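Local atomic coordinates of 4-hydroxy-3-methylbut-2-enyl diphosphate reductase, apicoplast (Plasmodium falciparum, PDB entry 4N7B), a protein that reduces 4-hydroxy-3-methylbut-2-enyl diphosphate to isopentenyl and dimethylallyl diphosphate, using an iron-sulfur cluster, in the last step of the MEP pathway of isoprenoid biosynthesis. Residues A[279-290]-A[302-313]. Numbering follows the deposited sequence.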
loop_
_atom_site.group_PDB
_atom_site.type_symbol
_atom_site.label_atom_id
_atom_site.label_comp_id
_atom_site.label_asym_id
_atom_site.label_seq_id
_atom_site.Cartn_x
_atom_site.Cartn_y
_atom_site.Cartn_z
ATOM N N LEU A 279 -6.578 17.324 13.232
ATOM C CA LEU A 279 -7.367 18.200 12.368
ATOM C C LEU A 279 -7.500 19.631 12.893
ATOM O O LEU A 279 -7.923 20.520 12.158
ATOM C CB LEU A 279 -8.748 17.599 12.118
ATOM C CG LEU A 279 -8.818 16.772 10.835
ATOM C CD1 LEU A 279 -7.991 15.493 10.990
ATOM C CD2 LEU A 279 -10.265 16.468 10.463
ATOM N N ASN A 280 -7.138 19.856 14.153
ATOM C CA ASN A 280 -7.099 21.212 14.696
ATOM C C ASN A 280 -5.957 22.017 14.105
ATOM O O ASN A 280 -5.962 23.250 14.154
ATOM C CB ASN A 280 -6.952 21.193 16.214
ATOM C CG ASN A 280 -8.238 20.838 16.914
ATOM O OD1 ASN A 280 -9.324 20.955 16.338
ATOM N ND2 ASN A 280 -8.129 20.409 18.166
ATOM N N ASP A 281 -4.974 21.307 13.556
ATOM C CA ASP A 281 -3.860 21.941 12.870
ATOM C C ASP A 281 -4.344 22.449 11.524
ATOM O O ASP A 281 -3.598 23.097 10.794
ATOM C CB ASP A 281 -2.710 20.951 12.673
ATOM C CG ASP A 281 -2.042 20.563 13.977
ATOM O OD1 ASP A 281 -2.540 20.970 15.050
ATOM O OD2 ASP A 281 -1.021 19.843 13.928
ATOM N N VAL A 282 -5.601 22.150 11.201
ATOM C CA VAL A 282 -6.197 22.606 9.952
ATOM C C VAL A 282 -7.209 23.725 10.178
ATOM O O VAL A 282 -8.211 23.534 10.865
ATOM C CB VAL A 282 -6.903 21.463 9.210
ATOM C CG1 VAL A 282 -7.521 21.991 7.917
ATOM C CG2 VAL A 282 -5.920 20.332 8.927
ATOM N N PRO A 283 -6.941 24.902 9.598
ATOM C CA PRO A 283 -7.893 26.016 9.588
ATOM C C PRO A 283 -9.246 25.589 9.034
ATOM O O PRO A 283 -9.302 24.869 8.034
ATOM C CB PRO A 283 -7.239 27.020 8.636
ATOM C CG PRO A 283 -5.778 26.733 8.718
ATOM C CD PRO A 283 -5.664 25.253 8.953
ATOM N N ASP A 284 -10.322 26.019 9.686
ATOM C CA ASP A 284 -11.668 25.781 9.178
ATOM C C ASP A 284 -11.794 26.361 7.771
ATOM O O ASP A 284 -11.133 27.341 7.441
ATOM C CB ASP A 284 -12.707 26.416 10.106
ATOM C CG ASP A 284 -12.683 25.823 11.503
ATOM O OD1 ASP A 284 -11.670 25.181 11.859
ATOM O OD2 ASP A 284 -13.674 26.005 12.246
ATOM N N GLY A 285 -12.626 25.746 6.937
ATOM C CA GLY A 285 -12.840 26.236 5.587
ATOM C C GLY A 285 -11.788 25.793 4.583
ATOM O O GLY A 285 -11.998 25.908 3.374
ATOM N N HIS A 286 -10.660 25.279 5.069
ATOM C CA HIS A 286 -9.540 24.943 4.188
ATOM C C HIS A 286 -9.631 23.543 3.585
ATOM O O HIS A 286 -10.472 22.731 3.972
ATOM C CB HIS A 286 -8.206 25.086 4.923
ATOM C CG HIS A 286 -7.679 26.484 4.942
ATOM N ND1 HIS A 286 -8.374 27.532 5.505
ATOM C CD2 HIS A 286 -6.529 27.010 4.459
ATOM C CE1 HIS A 286 -7.674 28.645 5.371
ATOM N NE2 HIS A 286 -6.550 28.356 4.741
ATOM N N ILE A 287 -8.742 23.286 2.629
ATOM C CA ILE A 287 -8.643 21.994 1.959
ATOM C C ILE A 287 -8.031 20.954 2.881
ATOM O O ILE A 287 -7.021 21.215 3.531
ATOM C CB ILE A 287 -7.724 22.083 0.724
ATOM C CG1 ILE A 287 -8.239 23.131 -0.266
ATOM C CG2 ILE A 287 -7.613 20.735 0.045
ATOM C CD1 ILE A 287 -9.176 22.564 -1.319
ATOM N N LEU A 288 -8.639 19.775 2.930
ATOM C CA LEU A 288 -7.999 18.632 3.553
ATOM C C LEU A 288 -8.077 17.433 2.636
ATOM O O LEU A 288 -9.154 17.089 2.152
ATOM C CB LEU A 288 -8.647 18.272 4.881
ATOM C CG LEU A 288 -8.000 17.056 5.560
ATOM C CD1 LEU A 288 -6.551 17.347 5.946
ATOM C CD2 LEU A 288 -8.801 16.657 6.777
ATOM N N ILE A 289 -6.931 16.795 2.419
ATOM C CA ILE A 289 -6.850 15.607 1.580
ATOM C C ILE A 289 -6.682 14.335 2.407
ATOM O O ILE A 289 -5.818 14.267 3.288
ATOM C CB ILE A 289 -5.672 15.713 0.611
ATOM C CG1 ILE A 289 -5.835 16.972 -0.249
ATOM C CG2 ILE A 289 -5.591 14.477 -0.250
ATOM C CD1 ILE A 289 -4.691 17.233 -1.204
ATOM N N TYR A 290 -7.499 13.325 2.121
ATOM C CA TYR A 290 -7.360 12.031 2.782
ATOM C C TYR A 290 -6.399 11.161 1.982
ATOM O O TYR A 290 -6.499 11.073 0.756
ATOM C CB TYR A 290 -8.719 11.336 2.918
ATOM C CG TYR A 290 -9.733 12.125 3.714
ATOM C CD1 TYR A 290 -9.432 12.610 4.981
ATOM C CD2 TYR A 290 -10.987 12.403 3.194
ATOM C CE1 TYR A 290 -10.359 13.339 5.707
ATOM C CE2 TYR A 290 -11.920 13.134 3.916
ATOM C CZ TYR A 290 -11.602 13.600 5.168
ATOM O OH TYR A 290 -12.538 14.326 5.885
ATOM N N ILE A 302 -16.005 15.210 11.603
ATOM C CA ILE A 302 -15.234 16.300 12.193
ATOM C C ILE A 302 -14.877 17.345 11.149
ATOM O O ILE A 302 -14.912 18.544 11.423
ATOM C CB ILE A 302 -13.936 15.791 12.799
ATOM C CG1 ILE A 302 -14.242 15.003 14.070
ATOM C CG2 ILE A 302 -12.983 16.955 13.086
ATOM C CD1 ILE A 302 -13.009 14.560 14.812
ATOM N N ALA A 303 -14.520 16.877 9.956
ATOM C CA ALA A 303 -14.141 17.765 8.865
ATOM C C ALA A 303 -15.300 18.690 8.525
ATOM O O ALA A 303 -15.114 19.893 8.326
ATOM C CB ALA A 303 -13.734 16.956 7.635
ATOM N N LYS A 304 -16.499 18.120 8.476
ATOM C CA LYS A 304 -17.681 18.869 8.080
ATOM C C LYS A 304 -17.989 19.951 9.102
ATOM O O LYS A 304 -18.358 21.061 8.737
ATOM C CB LYS A 304 -18.874 17.929 7.884
ATOM C CG LYS A 304 -18.940 17.352 6.478
ATOM C CD LYS A 304 -19.461 15.926 6.450
ATOM C CE LYS A 304 -18.869 15.183 5.262
ATOM N NZ LYS A 304 -19.107 13.714 5.270
ATOM N N LYS A 305 -17.807 19.633 10.377
ATOM C CA LYS A 305 -17.955 20.615 11.448
ATOM C C LYS A 305 -17.067 21.831 11.206
ATOM O O LYS A 305 -17.470 22.965 11.459
ATOM C CB LYS A 305 -17.593 19.986 12.795
ATOM C CG LYS A 305 -18.741 19.279 13.496
ATOM C CD LYS A 305 -18.317 18.822 14.889
ATOM C CE LYS A 305 -19.515 18.630 15.816
ATOM N NZ LYS A 305 -19.159 18.814 17.260
ATOM N N LYS A 306 -15.854 21.585 10.720
ATOM C CA LYS A 306 -14.912 22.655 10.419
ATOM C C LYS A 306 -15.122 23.196 9.015
ATOM O O LYS A 306 -14.350 24.036 8.546
ATOM C CB LYS A 306 -13.482 22.146 10.528
ATOM C CG LYS A 306 -13.044 21.802 11.925
ATOM C CD LYS A 306 -11.675 21.155 11.886
ATOM C CE LYS A 306 -10.904 21.419 13.160
ATOM N NZ LYS A 306 -10.324 22.801 13.160
ATOM N N LYS A 307 -16.167 22.722 8.350
ATOM C CA LYS A 307 -16.446 23.107 6.979
ATOM C C LYS A 307 -15.176 23.075 6.119
ATOM O O LYS A 307 -14.811 24.063 5.486
ATOM C CB LYS A 307 -17.105 24.489 6.952
ATOM C CG LYS A 307 -18.274 24.581 5.985
ATOM C CD LYS A 307 -19.550 25.065 6.675
ATOM C CE LYS A 307 -20.747 24.988 5.730
ATOM N NZ LYS A 307 -22.002 25.501 6.341
ATOM N N LEU A 308 -14.513 21.922 6.093
ATOM C CA LEU A 308 -13.319 21.758 5.275
ATOM C C LEU A 308 -13.686 21.290 3.875
ATOM O O LEU A 308 -14.722 20.654 3.673
ATOM C CB LEU A 308 -12.377 20.734 5.907
ATOM C CG LEU A 308 -11.876 21.057 7.311
ATOM C CD1 LEU A 308 -11.072 19.885 7.843
ATOM C CD2 LEU A 308 -11.040 22.325 7.291
ATOM N N ILE A 309 -12.830 21.603 2.910
ATOM C CA ILE A 309 -12.981 21.060 1.572
ATOM C C ILE A 309 -12.362 19.685 1.575
ATOM O O ILE A 309 -11.151 19.544 1.425
ATOM C CB ILE A 309 -12.239 21.866 0.498
ATOM C CG1 ILE A 309 -12.334 23.371 0.758
ATOM C CG2 ILE A 309 -12.801 21.517 -0.875
ATOM C CD1 ILE A 309 -13.729 23.908 0.666
ATOM N N GLU A 310 -13.196 18.672 1.761
ATOM C CA GLU A 310 -12.736 17.297 1.791
ATOM C C GLU A 310 -12.404 16.802 0.394
ATOM O O GLU A 310 -13.259 16.772 -0.489
ATOM C CB GLU A 310 -13.808 16.411 2.398
ATOM C CG GLU A 310 -14.050 16.666 3.862
ATOM C CD GLU A 310 -15.160 15.801 4.404
ATOM O OE1 GLU A 310 -16.328 16.242 4.340
ATOM O OE2 GLU A 310 -14.866 14.673 4.872
ATOM N N ILE A 311 -11.152 16.407 0.205
ATOM C CA ILE A 311 -10.714 15.832 -1.055
ATOM C C ILE A 311 -10.125 14.449 -0.802
ATOM O O ILE A 311 -9.023 14.315 -0.268
ATOM C CB ILE A 311 -9.703 16.735 -1.757
ATOM C CG1 ILE A 311 -10.409 18.025 -2.179
ATOM C CG2 ILE A 311 -9.104 16.013 -2.963
ATOM C CD1 ILE A 311 -9.630 18.858 -3.146
ATOM N N ASP A 312 -10.876 13.426 -1.195
ATOM C CA ASP A 312 -10.616 12.068 -0.748
ATOM C C ASP A 312 -9.798 11.268 -1.755
ATOM O O ASP A 312 -10.327 10.822 -2.769
ATOM C CB ASP A 312 -11.940 11.358 -0.489
ATOM C CG ASP A 312 -11.757 10.007 0.165
ATOM O OD1 ASP A 312 -10.598 9.583 0.382
ATOM O OD2 ASP A 312 -12.777 9.354 0.450
ATOM N N ALA A 313 -8.518 11.057 -1.446
ATOM C CA ALA A 313 -7.618 10.315 -2.336
ATOM C C ALA A 313 -7.467 8.881 -1.878
ATOM O O ALA A 313 -6.517 8.193 -2.275
ATOM C CB ALA A 313 -6.236 10.990 -2.410
#
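Strands 287-290 and 309-312, connected by helix 297-305, form a parallel beta-alpha-beta unit, and Tyr290 and Glu310 illustrate how side chains link its two strands on the face turned to the helix. The tyrosine OH donates to Glu310 OE2 at 2.6 Å, reaching the anti side of a carboxylate turned 89° from the ring. With CG beside the backbone N (chi1 -60°), the ring slants back over the neighbouring strand toward Glu310, and its OH also reaches Ala303 CB (3.4 Å) on the helix. Asp312 borders the same ring at its edge while forming a salt bridge with Arg300. Backbone bonds alternate between the strands, including Leu288 N to Ile309 O (2.9 Å) and Ile311 N to Leu288 O. On the other face, Ile287 CD1 packs on Ile309 CB at 3.6 Å, and Ile289 lies alongside Ile311, both against helix 232-247. Where the helix ends in a Schellman motif, Lys306 bends at its last torsion (chi4 -78°), bringing NZ to both Val282 O (3.2 Å) and Asp284 OD1 (3.0 Å), the latter a salt bridge. Next to this bridge, Leu308 CD2 meets Val282 CG1 at 3.6 Å. Such right-handed crossovers build the parallel alpha/beta sheets of IspH; here the second strand runs into Ala313, near cluster ligand Cys315.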